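Local coordinates for protein endoglucanase A (Clostridium cellulolyticum, PDB 1EDG) that hydrolyses internal beta-1,4-glucosidic bonds of cellulose, as a family 5 glycoside hydrolase whose catalytic domain is a TIM barrel, at residues Y325-A330 against I335-W340. Numbering follows the deposited sequence.
Sequences YYVAQA and ILCILW
The last helix-to-strand turn of a closed eight-stranded parallel barrel brings strand 336-339 back against helix 316-332, and Cys337 is the strand residue that faces the helix. Its SG, set anti to its own carbonyl carbon (chi1 -70°), meets Tyr326, Val327 and Ala330, which lie on one side of just over a turn of helix. The tightest of these approaches is to the methyl of Ala330, with CB 3.5 Å from Cys337 SG. Tyr326 presents the edge of its ring: CE1 lies 3.8 Å from the same sulfur, which sits in the plane of the ring rather than over a face, a sulfur-aromatic contact. With CG anti to the backbone N (chi1 -170°), that ring runs beside the sulfur, and its hydroxyl goes on to a hydrogen bond with the carbonyl of Ala255. Val327 packs more loosely, CG2 standing 4.3 Å from Cys337 SG.

Nearer the turn, the chain itself ties the two elements together. Ile335 N donates to Ala330 O (2.9 Å), while Ala330 CB and Ile335 CB pack at 4.0 Å. A water adds a second polar link by donating to Ile335 O at 2.9 Å and, at a longer 3.3 Å, to Val327 O, a helix carbonyl. Around this joint, Ile335 and Tyr326 also touch strand 303-308 and helix 279-297, and Val327 meets Met371 of helix 365-374. The axes of segment 325-330 and strand 336-339 come within 8.3 Å, and their N-to-C directions differ by 152°. This nearly antiparallel, buried packing of a helix on the strand that follows it is the second half of a beta-alpha-beta crossover, the connection from which the TIM barrel is built.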
# COMPACT_ATOMS: atom_id res chain seq x y z
N TYR A 325 8.92 1.30 16.85
CA TYR A 325 9.55 -0.02 16.82
C TYR A 325 9.32 -0.70 15.46
O TYR A 325 10.24 -1.28 14.88
CB TYR A 325 8.97 -0.87 17.95
CG TYR A 325 9.57 -2.26 18.08
CD1 TYR A 325 10.73 -2.47 18.81
CD2 TYR A 325 8.94 -3.36 17.50
CE1 TYR A 325 11.25 -3.75 18.98
CE2 TYR A 325 9.45 -4.65 17.66
CZ TYR A 325 10.60 -4.84 18.40
OH TYR A 325 11.09 -6.11 18.57
N TYR A 326 8.08 -0.62 14.97
CA TYR A 326 7.70 -1.20 13.69
C TYR A 326 8.58 -0.65 12.56
O TYR A 326 9.19 -1.41 11.80
CB TYR A 326 6.20 -0.90 13.42
CG TYR A 326 5.58 -1.64 12.25
CD1 TYR A 326 5.90 -1.29 10.93
CD2 TYR A 326 4.67 -2.68 12.46
CE1 TYR A 326 5.31 -1.95 9.85
CE2 TYR A 326 4.07 -3.34 11.38
CZ TYR A 326 4.39 -2.97 10.08
OH TYR A 326 3.80 -3.60 9.01
N VAL A 327 8.67 0.67 12.47
CA VAL A 327 9.47 1.31 11.42
C VAL A 327 10.97 1.01 11.56
O VAL A 327 11.63 0.72 10.57
CB VAL A 327 9.23 2.84 11.38
CG1 VAL A 327 10.16 3.49 10.36
CG2 VAL A 327 7.76 3.13 11.00
N ALA A 328 11.48 1.05 12.79
CA ALA A 328 12.89 0.77 13.04
C ALA A 328 13.26 -0.66 12.63
O ALA A 328 14.29 -0.89 11.99
CB ALA A 328 13.23 1.00 14.51
N GLN A 329 12.42 -1.63 12.99
CA GLN A 329 12.66 -3.03 12.65
C GLN A 329 12.60 -3.25 11.14
O GLN A 329 13.38 -4.03 10.59
CB GLN A 329 11.66 -3.94 13.37
CG GLN A 329 11.84 -3.99 14.89
CD GLN A 329 13.13 -4.66 15.33
OE1 GLN A 329 13.80 -5.35 14.55
NE2 GLN A 329 13.49 -4.47 16.59
N ALA A 330 11.70 -2.55 10.46
CA ALA A 330 11.59 -2.67 9.01
C ALA A 330 12.83 -2.07 8.34
O ALA A 330 13.41 -2.67 7.43
CB ALA A 330 10.31 -1.98 8.50
N ILE A 335 13.36 -2.60 4.51
CA ILE A 335 11.96 -2.52 4.09
C ILE A 335 11.32 -1.14 4.31
O ILE A 335 11.44 -0.56 5.40
CB ILE A 335 11.11 -3.56 4.86
CG1 ILE A 335 11.71 -4.96 4.72
CG2 ILE A 335 9.67 -3.54 4.37
CD1 ILE A 335 11.17 -5.97 5.74
N LEU A 336 10.61 -0.64 3.30
CA LEU A 336 9.91 0.65 3.39
C LEU A 336 8.54 0.44 4.04
O LEU A 336 7.93 -0.61 3.85
CB LEU A 336 9.68 1.24 1.99
CG LEU A 336 8.89 2.56 1.96
CD1 LEU A 336 9.81 3.67 2.42
CD2 LEU A 336 8.36 2.86 0.58
N CYS A 337 8.07 1.45 4.78
CA CYS A 337 6.76 1.43 5.43
C CYS A 337 5.90 2.57 4.90
O CYS A 337 6.40 3.68 4.68
CB CYS A 337 6.91 1.61 6.94
SG CYS A 337 7.63 0.21 7.78
N ILE A 338 4.61 2.31 4.67
CA ILE A 338 3.68 3.33 4.19
C ILE A 338 2.47 3.30 5.12
O ILE A 338 1.79 2.28 5.25
CB ILE A 338 3.24 3.10 2.72
CG1 ILE A 338 4.47 3.04 1.80
CG2 ILE A 338 2.32 4.23 2.25
CD1 ILE A 338 4.14 2.88 0.32
N LEU A 339 2.25 4.41 5.83
CA LEU A 339 1.16 4.56 6.79
C LEU A 339 -0.21 4.64 6.12
O LEU A 339 -0.37 5.31 5.10
CB LEU A 339 1.37 5.88 7.56
CG LEU A 339 0.98 6.12 9.02
CD1 LEU A 339 0.54 7.56 9.16
CD2 LEU A 339 -0.08 5.21 9.51
N TRP A 340 -1.20 3.93 6.66
CA TRP A 340 -2.56 4.01 6.12
C TRP A 340 -3.24 5.14 6.91
O TRP A 340 -3.28 5.11 8.14
CB TRP A 340 -3.33 2.71 6.33
CG TRP A 340 -4.78 2.81 5.84
CD1 TRP A 340 -5.90 2.90 6.62
CD2 TRP A 340 -5.23 2.84 4.48
NE1 TRP A 340 -7.02 3.00 5.83
CE2 TRP A 340 -6.64 2.97 4.51
CE3 TRP A 340 -4.58 2.78 3.24
CZ2 TRP A 340 -7.41 3.04 3.34
CZ3 TRP A 340 -5.35 2.84 2.07
CH2 TRP A 340 -6.75 2.97 2.14
O HOH W 1 11.33 1.47 7.40